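Local coordinates for protein transcriptional regulator, TetR family (Legionella pneumophila subsp. pneumophila str. Philadelphia 1, PDB 3ON4) that probably binds DNA through an N-terminal helix-turn-helix and regulates transcription, as in other members of the TetR family, at residues Ala71-Ile76 with Glu132-Trp137; Lys87-Phe92 with Gly181-Ile186. One frame throughout, in Å; residues are numbered along the deposited sequence.

Contact 1: Ala71-Ile76 with Glu132-Trp137; sequences AVLSDI and ELIIEW
Leu73 and Trp137 face each other between two nearly parallel helix segments, 71-76 and 132-137, whose axes run 11.4 Å apart with only 6° between their N-to-C directions. This spacing is bridged mainly by the two side chains. CB of Leu73 sits over one face of the indole, a CH-pi contact 3.7 Å from the centroid of the five-membered ring. Trp137 CG is anti to the backbone N (chi1 -173°), which starts the side chain toward helix 54-77. In the helical TetR-family architecture, this pairing joins helix 54-77, which follows the predicted helix-turn-helix, to helix 121-144 of the C-terminal domain. Leu73 CD1 passes further across to meet Ile134 CD1 at 3.7 Å, the two side chains crossing at about a right angle, and also touches Leu133 CD2 at 3.9 Å. At the indole edge, near the ring plane, Ile76 CG2 lies 3.9 Å from CZ2 of Trp137. The direct polar link is slight: Trp137 NE1 makes a weak hydrogen bond to Leu73 O at 3.3 Å, bent to 122° at the hydrogen. Ser77 OG is the stronger partner of NE1 and also hydrogen-bonds Leu73 O.

Contact 2: Lys87-Phe92 with Gly181-Ile186; sequences KIQKFF and GVRHFI
Phe92 and Val182 meet in the apolar half of an antiparallel helix pair, in which segments 87-92 and 181-186 belong to helices 84-98 and 177-189 of the all-helical C-terminal domain of a TetR-family regulator. The axes approach to 10.6 Å at 169° between their N-to-C directions, and the contact buries 359 Å² in all. The buried half is packed from aliphatic groups and the phenyl ring. Val182 CG1 stands over the centre of the Phe92 ring in a CH-pi contact, 3.9 Å from the centroid, while Val182 CB comes to 3.7 Å from Phe92 CZ. Beside this pair, Ile186 CG2 meets Ile88 CG2 at 3.7 Å, and Ile186 CD1 touches both Ile88 CG2 and Phe92 CB. Leu138 and Val141 of helix 121-144 pack on Ile88, and Val163 of helix 149-173 packs on Val182, which places this half in the domain interior.

The other side is polar and partly exposed. The Arg183 chain bends at chi2 (54°), which places CD, and Gln89 CG stands over one face of the guanidinium, toward its rim, with the amide and guanidinium planes 41° apart. Gln89 NE2 lies 3.3 Å from Arg183 NH2, but both are donors and no hydrogen bond joins them. Asp187, one residue beyond the segment, reconciles the two: its OD1 accepts a hydrogen bond from Gln89 NE2 and forms a salt bridge with Arg183 NE, and its negative charge would be expected to ease the crowding of donors. A water also links the segments: it donates to Gln89 O at 2.8 Å and accepts from Arg183 NH1 at 2.8 Å.

Contacts 1 and 2 hold four different helices, yet they adjoin where helix 84-98 packs against both 54-77 and 121-144, with centres 14 Å apart; 54-77 and 84-98 follow each other in the chain. Packing carries the join: Leu73 CD2 lies 3.6 Å from Phe91 CD1, and Trp137 CZ3 lies 3.6 Å from Phe91 CB. Contact 1 is partly buried and nearer the centre of the chain, about 11 Å from it against about 16 Å for contact 2, although four of the six touching residues in contact 2 are buried. Their chemistry differs accordingly: a parallel pair centred on an indole with a weak bond to a carbonyl, against an antiparallel pair whose apolar half is flanked by amide, guanidinium and water.

Contact 1: Ala71-Ile76 with Glu132-Trp137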
ATOM      1  N   ALA A  71      -9.661  10.440  17.860  1.00 26.61           N
ATOM      2  CA  ALA A  71     -10.494  11.598  18.217  1.00 28.99           C
ATOM      3  C   ALA A  71     -11.435  11.962  17.064  1.00 28.44           C
ATOM      4  O   ALA A  71     -12.605  12.220  17.271  1.00 29.62           O
ATOM      5  CB  ALA A  71      -9.618  12.804  18.588  1.00 29.14           C
ATOM      6  N   VAL A  72     -10.893  11.985  15.855  1.00 26.80           N
ATOM      7  CA  VAL A  72     -11.675  12.296  14.657  1.00 27.10           C
ATOM      8  C   VAL A  72     -12.837  11.309  14.508  1.00 26.70           C
ATOM      9  O   VAL A  72     -13.985  11.711  14.261  1.00 26.77           O
ATOM     10  CB  VAL A  72     -10.771  12.277  13.398  1.00 27.10           C
ATOM     11  CG1 VAL A  72     -11.612  12.262  12.077  1.00 27.60           C
ATOM     12  CG2 VAL A  72      -9.819  13.465  13.425  1.00 28.31           C
ATOM     13  N   LEU A  73     -12.532  10.025  14.677  1.00 24.87           N
ATOM     14  CA  LEU A  73     -13.526   8.960  14.528  1.00 25.79           C
ATOM     15  C   LEU A  73     -14.601   9.025  15.617  1.00 27.21           C
ATOM     16  O   LEU A  73     -15.804   8.891  15.345  1.00 26.95           O
ATOM     17  CB  LEU A  73     -12.832   7.593  14.559  1.00 25.31           C
ATOM     18  CG  LEU A  73     -11.916   7.239  13.376  1.00 25.44           C
ATOM     19  CD1 LEU A  73     -11.471   5.795  13.522  1.00 27.20           C
ATOM     20  CD2 LEU A  73     -12.580   7.467  12.043  1.00 27.25           C
ATOM     21  N   SER A  74     -14.141   9.245  16.848  1.00 27.15           N
ATOM     22  CA  SER A  74     -15.018   9.405  17.992  1.00 29.60           C
ATOM     23  C   SER A  74     -16.057  10.497  17.732  1.00 30.70           C
ATOM     24  O   SER A  74     -17.250  10.331  18.058  1.00 31.95           O
ATOM     25  CB  SER A  74     -14.185   9.737  19.236  1.00 30.13           C
ATOM     26  OG  SER A  74     -15.022   9.902  20.357  1.00 36.02           O
ATOM     27  N   ASP A  75     -15.610  11.607  17.146  1.00 30.15           N
ATOM     28  CA  ASP A  75     -16.508  12.729  16.854  1.00 32.64           C
ATOM     29  C   ASP A  75     -17.545  12.399  15.796  1.00 32.05           C
ATOM     30  O   ASP A  75     -18.646  12.937  15.836  1.00 33.94           O
ATOM     31  CB  ASP A  75     -15.713  13.974  16.440  1.00 33.14           C
ATOM     32  CG  ASP A  75     -15.094  14.691  17.632  1.00 38.00           C
ATOM     33  OD1 ASP A  75     -15.702  14.672  18.724  1.00 41.80           O
ATOM     34  OD2 ASP A  75     -14.005  15.286  17.475  1.00 40.36           O
ATOM     35  N   ILE A  76     -17.178  11.529  14.846  1.00 30.14           N
ATOM     36  CA  ILE A  76     -18.112  11.059  13.827  1.00 30.45           C
ATOM     37  C   ILE A  76     -19.123  10.092  14.427  1.00 31.95           C
ATOM     38  O   ILE A  76     -20.327  10.260  14.213  1.00 33.05           O
ATOM     39  CB  ILE A  76     -17.383  10.381  12.638  1.00 29.33           C
ATOM     40  CG1 ILE A  76     -16.547  11.418  11.869  1.00 27.33           C
ATOM     41  CG2 ILE A  76     -18.379   9.687  11.716  1.00 29.00           C
ATOM     42  CD1 ILE A  76     -15.507  10.819  10.933  1.00 25.31           C
ATOM     43  N   GLU A 132      -6.022  -1.993  13.813  1.00 20.79           N
ATOM     44  CA  GLU A 132      -6.970  -2.601  14.742  1.00 23.67           C
ATOM     45  C   GLU A 132      -8.001  -1.568  15.208  1.00 23.61           C
ATOM     46  O   GLU A 132      -9.178  -1.879  15.277  1.00 24.56           O
ATOM     47  CB  GLU A 132      -6.222  -3.233  15.937  1.00 25.24           C
ATOM     48  CG  GLU A 132      -5.539  -4.532  15.514  1.00 29.38           C
ATOM     49  CD  GLU A 132      -4.453  -5.009  16.463  1.00 35.47           C
ATOM     50  OE1 GLU A 132      -4.352  -4.475  17.598  1.00 36.36           O
ATOM     51  OE2 GLU A 132      -3.698  -5.934  16.047  1.00 39.81           O
ATOM     52  N   LEU A 133      -7.565  -0.341  15.483  1.00 23.86           N
ATOM     53  CA  LEU A 133      -8.474   0.722  15.902  1.00 24.91           C
ATOM     54  C   LEU A 133      -9.465   1.093  14.795  1.00 24.04           C
ATOM     55  O   LEU A 133     -10.654   1.229  15.050  1.00 24.89           O
ATOM     56  CB  LEU A 133      -7.698   1.959  16.313  1.00 25.25           C
ATOM     57  CG  LEU A 133      -8.541   3.079  16.927  1.00 29.19           C
ATOM     58  CD1 LEU A 133      -7.835   3.681  18.153  1.00 31.64           C
ATOM     59  CD2 LEU A 133      -8.825   4.112  15.873  1.00 29.74           C
ATOM     60  N   ILE A 134      -8.962   1.208  13.569  1.00 21.48           N
ATOM     61  CA  ILE A 134      -9.788   1.572  12.428  1.00 21.28           C
ATOM     62  C   ILE A 134     -10.815   0.490  12.135  1.00 20.68           C
ATOM     63  O   ILE A 134     -11.993   0.786  11.965  1.00 20.84           O
ATOM     64  CB  ILE A 134      -8.955   1.848  11.147  1.00 20.14           C
ATOM     65  CG1 ILE A 134      -8.047   3.082  11.293  1.00 23.37           C
ATOM     66  CG2 ILE A 134      -9.876   1.973   9.899  1.00 19.40           C
ATOM     67  CD1 ILE A 134      -8.751   4.369  11.465  1.00 27.16           C
ATOM     68  N   ILE A 135     -10.363  -0.766  12.109  1.00 19.42           N
ATOM     69  CA  ILE A 135     -11.214  -1.915  11.823  1.00 19.84           C
ATOM     70  C   ILE A 135     -12.303  -2.088  12.890  1.00 21.06           C
ATOM     71  O   ILE A 135     -13.492  -2.238  12.555  1.00 21.62           O
ATOM     72  CB  ILE A 135     -10.351  -3.178  11.650  1.00 19.44           C
ATOM     73  CG1 ILE A 135      -9.510  -3.028  10.365  1.00 20.69           C
ATOM     74  CG2 ILE A 135     -11.203  -4.457  11.681  1.00 20.87           C
ATOM     75  CD1 ILE A 135      -8.388  -3.989  10.270  1.00 19.65           C
ATOM     76  N   GLU A 136     -11.917  -1.996  14.167  1.00 21.07           N
ATOM     77  CA  GLU A 136     -12.888  -2.043  15.266  1.00 23.14           C
ATOM     78  C   GLU A 136     -13.923  -0.911  15.152  1.00 22.23           C
ATOM     79  O   GLU A 136     -15.114  -1.157  15.322  1.00 22.93           O
ATOM     80  CB  GLU A 136     -12.179  -1.997  16.629  1.00 24.06           C
ATOM     81  CG  GLU A 136     -13.108  -2.093  17.859  1.00 29.27           C
ATOM     82  CD  GLU A 136     -14.019  -3.312  17.827  1.00 35.16           C
ATOM     83  OE1 GLU A 136     -13.553  -4.407  17.415  1.00 37.88           O
ATOM     84  OE2 GLU A 136     -15.207  -3.165  18.187  1.00 41.73           O
ATOM     85  N   TRP A 137     -13.482   0.309  14.847  1.00 20.51           N
ATOM     86  CA  TRP A 137     -14.425   1.434  14.680  1.00 20.68           C
ATOM     87  C   TRP A 137     -15.426   1.174  13.545  1.00 20.17           C
ATOM     88  O   TRP A 137     -16.647   1.298  13.721  1.00 21.46           O
ATOM     89  CB  TRP A 137     -13.665   2.713  14.382  1.00 19.68           C
ATOM     90  CG  TRP A 137     -14.551   3.890  14.360  1.00 20.72           C
ATOM     91  CD1 TRP A 137     -14.985   4.622  15.435  1.00 23.81           C
ATOM     92  CD2 TRP A 137     -15.142   4.482  13.204  1.00 21.26           C
ATOM     93  NE1 TRP A 137     -15.814   5.630  15.013  1.00 22.92           N
ATOM     94  CE2 TRP A 137     -15.931   5.563  13.647  1.00 21.53           C
ATOM     95  CE3 TRP A 137     -15.112   4.177  11.835  1.00 19.60           C
ATOM     96  CZ2 TRP A 137     -16.650   6.364  12.773  1.00 23.42           C
ATOM     97  CZ3 TRP A 137     -15.829   4.973  10.962  1.00 19.51           C
ATOM     98  CH2 TRP A 137     -16.585   6.065  11.433  1.00 21.08           C
TER

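Contact 2: Lys87-Phe92 with Gly181-Ile186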
ATOM      1  N   LYS A  87     -21.651   7.919   8.495  1.00 26.30           N
ATOM      2  CA  LYS A  87     -20.436   7.840   9.338  1.00 25.54           C
ATOM      3  C   LYS A  87     -19.243   7.248   8.557  1.00 24.20           C
ATOM      4  O   LYS A  87     -18.104   7.731   8.653  1.00 22.18           O
ATOM      5  CB  LYS A  87     -20.711   7.035  10.614  1.00 26.56           C
ATOM      6  CG  LYS A  87     -21.669   7.730  11.590  1.00 27.77           C
ATOM      7  CD  LYS A  87     -21.981   6.863  12.801  1.00 30.84           C
ATOM      8  CE  LYS A  87     -22.936   7.582  13.746  1.00 33.75           C
ATOM      9  NZ  LYS A  87     -23.594   6.667  14.718  1.00 37.10           N
ATOM     10  N   ILE A  88     -19.521   6.210   7.772  1.00 24.60           N
ATOM     11  CA  ILE A  88     -18.512   5.612   6.914  1.00 23.01           C
ATOM     12  C   ILE A  88     -18.094   6.625   5.847  1.00 23.04           C
ATOM     13  O   ILE A  88     -16.910   6.775   5.581  1.00 22.19           O
ATOM     14  CB  ILE A  88     -19.010   4.320   6.209  1.00 24.55           C
ATOM     15  CG1 ILE A  88     -19.460   3.228   7.219  1.00 25.39           C
ATOM     16  CG2 ILE A  88     -17.921   3.806   5.261  1.00 21.33           C
ATOM     17  CD1 ILE A  88     -18.480   2.994   8.345  1.00 25.73           C
ATOM     18  N   GLN A  89     -19.054   7.316   5.228  1.00 24.21           N
ATOM     19  CA  GLN A  89     -18.713   8.345   4.223  1.00 24.28           C
ATOM     20  C   GLN A  89     -17.820   9.445   4.823  1.00 24.26           C
ATOM     21  O   GLN A  89     -16.832   9.885   4.206  1.00 23.80           O
ATOM     22  CB  GLN A  89     -19.992   8.952   3.592  1.00 25.41           C
ATOM     23  CG  GLN A  89     -20.798   7.961   2.724  1.00 26.46           C
ATOM     24  CD  GLN A  89     -22.184   8.469   2.324  1.00 30.76           C
ATOM     25  OE1 GLN A  89     -22.823   9.241   3.050  1.00 31.69           O
ATOM     26  NE2 GLN A  89     -22.668   8.008   1.174  1.00 32.40           N
ATOM     27  N   LYS A  90     -18.141   9.878   6.038  1.00 24.99           N
ATOM     28  CA  LYS A  90     -17.363  10.936   6.692  1.00 25.26           C
ATOM     29  C   LYS A  90     -15.993  10.440   7.145  1.00 24.18           C
ATOM     30  O   LYS A  90     -15.023  11.208   7.157  1.00 23.28           O
ATOM     31  CB  LYS A  90     -18.129  11.541   7.881  1.00 26.95           C
ATOM     32  CG  LYS A  90     -19.381  12.294   7.510  1.00 32.11           C
ATOM     33  CD  LYS A  90     -19.139  13.587   6.713  1.00 36.70           C
ATOM     34  CE  LYS A  90     -20.480  14.247   6.377  1.00 40.84           C
ATOM     35  NZ  LYS A  90     -20.405  15.463   5.490  1.00 42.91           N
ATOM     36  N   PHE A  91     -15.912   9.162   7.512  1.00 23.22           N
ATOM     37  CA  PHE A  91     -14.626   8.523   7.784  1.00 22.50           C
ATOM     38  C   PHE A  91     -13.716   8.649   6.566  1.00 21.44           C
ATOM     39  O   PHE A  91     -12.563   9.071   6.693  1.00 21.37           O
ATOM     40  CB  PHE A  91     -14.826   7.055   8.176  1.00 21.99           C
ATOM     41  CG  PHE A  91     -13.655   6.176   7.876  1.00 23.14           C
ATOM     42  CD1 PHE A  91     -12.591   6.084   8.760  1.00 23.69           C
ATOM     43  CD2 PHE A  91     -13.627   5.419   6.718  1.00 23.63           C
ATOM     44  CE1 PHE A  91     -11.520   5.260   8.478  1.00 24.96           C
ATOM     45  CE2 PHE A  91     -12.561   4.593   6.440  1.00 23.09           C
ATOM     46  CZ  PHE A  91     -11.517   4.511   7.303  1.00 21.80           C
ATOM     47  N   PHE A  92     -14.227   8.317   5.383  1.00 21.39           N
ATOM     48  CA  PHE A  92     -13.408   8.452   4.175  1.00 20.76           C
ATOM     49  C   PHE A  92     -13.013   9.909   3.911  1.00 21.23           C
ATOM     50  O   PHE A  92     -11.840  10.182   3.600  1.00 19.75           O
ATOM     51  CB  PHE A  92     -14.094   7.838   2.961  1.00 21.78           C
ATOM     52  CG  PHE A  92     -13.205   7.766   1.734  1.00 21.84           C
ATOM     53  CD1 PHE A  92     -11.900   7.310   1.831  1.00 22.30           C
ATOM     54  CD2 PHE A  92     -13.677   8.159   0.497  1.00 24.31           C
ATOM     55  CE1 PHE A  92     -11.076   7.241   0.691  1.00 21.42           C
ATOM     56  CE2 PHE A  92     -12.851   8.102  -0.638  1.00 23.84           C
ATOM     57  CZ  PHE A  92     -11.566   7.629  -0.529  1.00 20.27           C
ATOM     58  N   GLY A 181     -13.907   5.414  -6.706  1.00 22.79           N
ATOM     59  CA  GLY A 181     -14.196   3.986  -6.601  1.00 22.21           C
ATOM     60  C   GLY A 181     -14.418   3.496  -5.185  1.00 21.17           C
ATOM     61  O   GLY A 181     -15.256   2.617  -4.952  1.00 21.75           O
ATOM     62  N   VAL A 182     -13.666   4.054  -4.245  1.00 19.99           N
ATOM     63  CA  VAL A 182     -13.835   3.737  -2.835  1.00 20.38           C
ATOM     64  C   VAL A 182     -15.209   4.230  -2.385  1.00 21.35           C
ATOM     65  O   VAL A 182     -15.966   3.499  -1.736  1.00 22.04           O
ATOM     66  CB  VAL A 182     -12.784   4.414  -1.962  1.00 21.34           C
ATOM     67  CG1 VAL A 182     -12.987   3.999  -0.490  1.00 22.79           C
ATOM     68  CG2 VAL A 182     -11.378   4.073  -2.465  1.00 20.37           C
ATOM     69  N   ARG A 183     -15.511   5.479  -2.704  1.00 22.75           N
ATOM     70  CA  ARG A 183     -16.823   6.035  -2.382  1.00 24.94           C
ATOM     71  C   ARG A 183     -17.959   5.265  -3.040  1.00 26.03           C
ATOM     72  O   ARG A 183     -18.955   5.001  -2.390  1.00 27.53           O
ATOM     73  CB  ARG A 183     -16.887   7.512  -2.745  1.00 27.51           C
ATOM     74  CG  ARG A 183     -18.186   8.213  -2.395  1.00 31.67           C
ATOM     75  CD  ARG A 183     -18.612   8.085  -0.932  1.00 33.20           C
ATOM     76  NE  ARG A 183     -19.872   8.800  -0.750  1.00 36.86           N
ATOM     77  CZ  ARG A 183     -20.008  10.047  -0.296  1.00 39.79           C
ATOM     78  NH1 ARG A 183     -18.968  10.774   0.102  1.00 38.94           N
ATOM     79  NH2 ARG A 183     -21.222  10.571  -0.221  1.00 45.54           N
ATOM     80  N   HIS A 184     -17.815   4.907  -4.317  1.00 25.92           N
ATOM     81  CA  HIS A 184     -18.814   4.089  -5.011  1.00 28.14           C
ATOM     82  C   HIS A 184     -19.054   2.764  -4.284  1.00 26.98           C
ATOM     83  O   HIS A 184     -20.186   2.348  -4.124  1.00 28.33           O
ATOM     84  CB  HIS A 184     -18.390   3.763  -6.454  1.00 29.34           C
ATOM     85  CG  HIS A 184     -18.438   4.929  -7.396  1.00 34.35           C
ATOM     86  ND1 HIS A 184     -19.461   5.856  -7.389  1.00 40.55           N
ATOM     87  CD2 HIS A 184     -17.604   5.300  -8.399  1.00 35.48           C
ATOM     88  CE1 HIS A 184     -19.245   6.757  -8.335  1.00 43.16           C
ATOM     89  NE2 HIS A 184     -18.125   6.441  -8.962  1.00 41.10           N
ATOM     90  N   PHE A 185     -17.984   2.089  -3.859  1.00 24.24           N
ATOM     91  CA  PHE A 185     -18.136   0.829  -3.131  1.00 24.30           C
ATOM     92  C   PHE A 185     -18.958   1.030  -1.853  1.00 24.34           C
ATOM     93  O   PHE A 185     -19.859   0.240  -1.539  1.00 26.58           O
ATOM     94  CB  PHE A 185     -16.776   0.222  -2.784  1.00 22.92           C
ATOM     95  CG  PHE A 185     -16.857  -0.985  -1.873  1.00 23.57           C
ATOM     96  CD1 PHE A 185     -17.069  -2.246  -2.393  1.00 25.76           C
ATOM     97  CD2 PHE A 185     -16.696  -0.854  -0.500  1.00 20.94           C
ATOM     98  CE1 PHE A 185     -17.150  -3.364  -1.561  1.00 27.86           C
ATOM     99  CE2 PHE A 185     -16.743  -1.963   0.331  1.00 24.46           C
ATOM    100  CZ  PHE A 185     -16.979  -3.221  -0.203  1.00 27.91           C
ATOM    101  N   ILE A 186     -18.648   2.092  -1.129  1.00 23.52           N
ATOM    102  CA  ILE A 186     -19.345   2.409   0.125  1.00 24.21           C
ATOM    103  C   ILE A 186     -20.844   2.627  -0.162  1.00 26.56           C
ATOM    104  O   ILE A 186     -21.720   1.997   0.460  1.00 27.39           O
ATOM    105  CB  ILE A 186     -18.708   3.652   0.819  1.00 23.84           C
ATOM    106  CG1 ILE A 186     -17.292   3.347   1.311  1.00 23.57           C
ATOM    107  CG2 ILE A 186     -19.564   4.135   1.983  1.00 25.65           C
ATOM    108  CD1 ILE A 186     -16.445   4.603   1.714  1.00 22.93           C
TER
HETATM  109  O   HOH W   1     -16.676  10.061   1.454  1.00 26.61           O